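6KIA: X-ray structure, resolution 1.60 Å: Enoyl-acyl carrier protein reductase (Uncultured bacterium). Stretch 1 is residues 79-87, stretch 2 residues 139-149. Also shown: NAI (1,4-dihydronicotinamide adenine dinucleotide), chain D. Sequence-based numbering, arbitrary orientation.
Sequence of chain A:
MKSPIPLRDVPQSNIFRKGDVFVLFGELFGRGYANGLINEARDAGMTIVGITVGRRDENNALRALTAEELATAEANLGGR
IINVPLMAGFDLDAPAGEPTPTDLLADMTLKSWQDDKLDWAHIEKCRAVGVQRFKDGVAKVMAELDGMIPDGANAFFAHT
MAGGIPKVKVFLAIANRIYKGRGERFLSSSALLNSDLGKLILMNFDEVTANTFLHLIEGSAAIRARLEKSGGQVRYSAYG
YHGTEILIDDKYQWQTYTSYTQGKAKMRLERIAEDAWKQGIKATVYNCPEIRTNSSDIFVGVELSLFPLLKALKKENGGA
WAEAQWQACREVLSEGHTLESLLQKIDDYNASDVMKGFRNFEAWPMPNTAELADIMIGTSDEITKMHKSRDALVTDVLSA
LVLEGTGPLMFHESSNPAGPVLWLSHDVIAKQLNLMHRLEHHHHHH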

# COMPACT_ATOMS: atom_id res chain seq x y z
N GLY A 79 -7.35 14.98 -13.60
CA GLY A 79 -8.70 14.60 -13.95
C GLY A 79 -9.68 15.14 -12.93
O GLY A 79 -9.31 15.82 -11.98
N ARG A 80 -10.95 14.79 -13.11
CA ARG A 80 -11.99 15.27 -12.22
C ARG A 80 -12.00 14.56 -10.87
O ARG A 80 -11.74 13.37 -10.79
CB ARG A 80 -13.36 15.10 -12.86
CG ARG A 80 -13.72 16.13 -13.92
CD ARG A 80 -15.22 16.30 -13.95
NE ARG A 80 -15.74 16.35 -12.58
CZ ARG A 80 -16.98 16.02 -12.23
NH1 ARG A 80 -17.35 16.10 -10.96
NH2 ARG A 80 -17.84 15.62 -13.15
N ILE A 81 -12.26 15.32 -9.82
CA ILE A 81 -12.44 14.75 -8.50
C ILE A 81 -13.89 14.94 -8.09
O ILE A 81 -14.43 16.03 -8.23
CB ILE A 81 -11.48 15.35 -7.46
CG1 ILE A 81 -10.16 14.58 -7.55
CG2 ILE A 81 -12.00 15.19 -6.04
CD1 ILE A 81 -8.97 15.38 -7.28
N ILE A 82 -14.52 13.86 -7.64
CA ILE A 82 -15.91 13.94 -7.19
C ILE A 82 -15.90 14.42 -5.75
O ILE A 82 -15.30 13.79 -4.88
CB ILE A 82 -16.62 12.59 -7.34
CG1 ILE A 82 -16.69 12.21 -8.82
CG2 ILE A 82 -18.02 12.64 -6.71
CD1 ILE A 82 -17.24 10.83 -9.09
N ASN A 83 -16.52 15.58 -5.51
CA ASN A 83 -16.29 16.27 -4.24
C ASN A 83 -17.22 15.78 -3.13
O ASN A 83 -18.15 16.47 -2.71
CB ASN A 83 -16.47 17.78 -4.42
CG ASN A 83 -15.79 18.57 -3.32
OD1 ASN A 83 -15.20 17.99 -2.40
ND2 ASN A 83 -15.92 19.89 -3.37
N VAL A 84 -16.93 14.58 -2.65
CA VAL A 84 -17.65 13.98 -1.53
C VAL A 84 -16.58 13.46 -0.56
O VAL A 84 -15.62 12.82 -0.99
CB VAL A 84 -18.57 12.84 -1.99
CG1 VAL A 84 -19.15 12.10 -0.79
CG2 VAL A 84 -19.67 13.38 -2.91
N PRO A 85 -16.69 13.81 0.73
CA PRO A 85 -15.62 13.40 1.65
C PRO A 85 -15.64 11.90 1.98
O PRO A 85 -16.34 11.48 2.91
CB PRO A 85 -15.88 14.24 2.90
CG PRO A 85 -17.34 14.57 2.84
CD PRO A 85 -17.69 14.69 1.38
N LEU A 86 -14.84 11.12 1.25
CA LEU A 86 -14.85 9.68 1.37
C LEU A 86 -13.77 9.22 2.33
O LEU A 86 -12.90 8.41 1.98
CB LEU A 86 -14.64 9.01 0.01
CG LEU A 86 -15.85 8.55 -0.81
CD1 LEU A 86 -15.38 7.61 -1.93
CD2 LEU A 86 -16.90 7.90 0.06
N MET A 87 -13.82 9.75 3.55
CA MET A 87 -12.89 9.33 4.59
C MET A 87 -13.29 8.00 5.20
O MET A 87 -14.38 7.87 5.75
CB MET A 87 -12.84 10.38 5.70
CG MET A 87 -11.80 10.05 6.73
SD MET A 87 -10.19 10.58 6.22
CE MET A 87 -10.28 12.29 6.75
N ALA A 139 -22.19 5.78 -2.21
CA ALA A 139 -23.40 5.86 -3.04
C ALA A 139 -23.50 7.21 -3.75
O ALA A 139 -23.80 7.25 -4.95
CB ALA A 139 -24.64 5.60 -2.20
N LYS A 140 -23.24 8.31 -3.02
CA LYS A 140 -23.12 9.64 -3.64
C LYS A 140 -22.16 9.66 -4.82
O LYS A 140 -22.51 10.11 -5.93
CB LYS A 140 -22.64 10.67 -2.62
CG LYS A 140 -23.66 11.67 -2.11
CD LYS A 140 -23.28 13.04 -2.66
CE LYS A 140 -23.74 14.19 -1.78
NZ LYS A 140 -23.21 15.49 -2.29
N VAL A 141 -20.95 9.18 -4.57
CA VAL A 141 -19.90 9.19 -5.57
C VAL A 141 -20.30 8.36 -6.78
O VAL A 141 -20.15 8.81 -7.91
CB VAL A 141 -18.58 8.63 -5.00
CG1 VAL A 141 -17.59 8.38 -6.10
CG2 VAL A 141 -18.01 9.61 -3.98
N MET A 142 -20.85 7.17 -6.55
CA MET A 142 -21.21 6.28 -7.64
C MET A 142 -22.38 6.85 -8.44
O MET A 142 -22.49 6.64 -9.65
CB MET A 142 -21.55 4.88 -7.11
CG MET A 142 -20.35 4.15 -6.56
SD MET A 142 -19.01 3.96 -7.76
CE MET A 142 -17.69 3.56 -6.64
N ALA A 143 -23.27 7.56 -7.76
CA ALA A 143 -24.38 8.22 -8.44
C ALA A 143 -23.83 9.23 -9.43
O ALA A 143 -24.24 9.25 -10.61
CB ALA A 143 -25.31 8.89 -7.45
N GLU A 144 -22.85 10.02 -8.98
CA GLU A 144 -22.25 11.01 -9.86
C GLU A 144 -21.40 10.38 -10.99
O GLU A 144 -21.45 10.81 -12.15
CB GLU A 144 -21.40 11.99 -9.06
CG GLU A 144 -21.01 13.23 -9.82
CD GLU A 144 -20.40 14.29 -8.94
OE1 GLU A 144 -20.82 14.40 -7.77
OE2 GLU A 144 -19.49 15.01 -9.41
N LEU A 145 -20.64 9.35 -10.65
CA LEU A 145 -19.78 8.67 -11.60
C LEU A 145 -20.58 7.97 -12.69
O LEU A 145 -20.15 7.90 -13.84
CB LEU A 145 -18.91 7.66 -10.86
CG LEU A 145 -17.84 6.95 -11.67
CD1 LEU A 145 -16.76 7.93 -12.14
CD2 LEU A 145 -17.26 5.84 -10.81
N ASP A 146 -21.74 7.42 -12.32
CA ASP A 146 -22.55 6.67 -13.28
C ASP A 146 -22.86 7.53 -14.49
O ASP A 146 -22.82 7.06 -15.62
CB ASP A 146 -23.85 6.19 -12.62
CG ASP A 146 -24.70 5.37 -13.56
OD1 ASP A 146 -24.32 4.22 -13.88
OD2 ASP A 146 -25.76 5.88 -13.98
N GLY A 147 -23.11 8.82 -14.26
CA GLY A 147 -23.42 9.73 -15.35
C GLY A 147 -22.23 10.06 -16.23
O GLY A 147 -22.39 10.60 -17.32
N MET A 148 -21.04 9.72 -15.75
CA MET A 148 -19.80 10.02 -16.47
C MET A 148 -19.24 8.86 -17.29
O MET A 148 -18.31 9.05 -18.07
CB MET A 148 -18.72 10.45 -15.47
CG MET A 148 -19.14 11.52 -14.49
SD MET A 148 -17.69 11.86 -13.45
CE MET A 148 -18.45 12.70 -12.07
N ILE A 149 -19.76 7.65 -17.10
CA ILE A 149 -19.25 6.48 -17.81
C ILE A 149 -20.30 5.99 -18.81
O ILE A 149 -21.34 5.45 -18.42
CB ILE A 149 -18.85 5.35 -16.82
CG1 ILE A 149 -17.97 5.90 -15.69
CG2 ILE A 149 -18.14 4.20 -17.55
CD1 ILE A 149 -17.64 4.86 -14.64
PA NAI D . 0.31 6.61 0.25
O1A NAI D . 0.71 7.41 -0.95
O2A NAI D . 0.36 7.30 1.59
O5B NAI D . -1.14 6.02 -0.05
C5B NAI D . -2.04 5.79 1.01
C4B NAI D . -3.43 5.71 0.31
O4B NAI D . -4.43 5.32 1.43
C3B NAI D . -3.81 6.84 -0.18
O3B NAI D . -4.50 6.68 -1.49
C2B NAI D . -4.85 7.46 0.95
O2B NAI D . -5.69 8.49 0.32
C1B NAI D . -5.49 6.42 1.35
N9A NAI D . -5.91 6.56 2.77
C8A NAI D . -5.25 6.62 3.94
N7A NAI D . -6.15 6.75 4.91
C5A NAI D . -7.38 6.76 4.34
C6A NAI D . -8.61 6.88 4.96
N6A NAI D . -9.02 7.03 6.32
N1A NAI D . -9.71 6.87 4.18
C2A NAI D . -9.60 6.75 2.82
N3A NAI D . -8.36 6.63 2.21
C4A NAI D . -7.25 6.64 3.00
O3 NAI D . 1.27 5.27 0.42
PN NAI D . 1.29 3.91 -0.45
O1N NAI D . 1.53 4.21 -1.90
O2N NAI D . 2.40 3.10 0.20
O5D NAI D . -0.12 3.19 -0.25
C5D NAI D . -0.94 2.84 -1.36
C4D NAI D . -1.26 1.33 -1.24
O4D NAI D . -0.15 0.65 -1.47
C3D NAI D . -1.68 0.98 0.18
O3D NAI D . -2.82 0.19 0.21
C2D NAI D . -0.47 0.14 0.65
O2D NAI D . -0.87 -0.70 1.79
C1D NAI D . -0.11 -0.53 -0.42
N1N NAI D . 1.25 -1.06 -0.35
C2N NAI D . 2.31 -0.30 0.12
C3N NAI D . 3.58 -0.87 0.22
C7N NAI D . 4.78 -0.06 0.70
O7N NAI D . 5.80 -0.61 1.09
N7N NAI D . 4.69 1.36 0.69
C4N NAI D . 3.82 -2.18 -0.17
C5N NAI D . 2.76 -2.92 -0.69
C6N NAI D . 1.48 -2.35 -0.78
O HOH W 1 -18.51 16.55 -7.18

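What does the exposed Arg-80 do in this contact? Its side chain reaches across to the helix and forms a salt bridge with Glu-144: NH1 of Arg-80 donates a hydrogen bond to OE2 of Glu-144 at 2.9 Å. The carboxylate oxygen lies at the edge of the guanidinium, near its plane, where the N-H groups point. Met-148 also comes close, its CE 3.2 Å from NH2 of Arg-80.

Why is Ile-82 so central to the contact? It gives up more surface to the other stretch than any other residue, and the CA of Ile-82 and the CA of Val-141 are the nearest CA pair across the two stretches, 6.4 Å apart. The side chain of Ile-82 (chi1 m, chi2 t) places its CD1 among three apolar partners: CG1 of Val-141 at 3.9 Å, CB of Leu-145 at 4.0 Å and CE of Met-148 at 3.7 Å. Thus Met-148 touches both Arg-80 and Ile-82.

How does Asn-83 take part when its CB points away from the helix? Its backbone does so through water 1, which accepts a hydrogen bond from N of Asn-83 at 2.8 Å and donates one to OE2 of Glu-144 at 2.9 Å. The same carboxylate oxygen therefore serves both the arginine and the water, linking the salt bridge to the backbone of Asn-83.

What continues the packing after Asn-83? The chain turns a corner at Val-84, whose CB lies 3.8 Å from CG2 of Val-141, while CG2 of Val-84 meets CD of Lys-140 at 3.6 Å, using the aliphatic part of the lysine. Pro-85 points away, but Leu-86 returns toward the helix, with its CD1 3.9 Å from CG2 of Val-141. Val-141 thus packs against Ile-82, Val-84 and Leu-86, the alternate residues that face it.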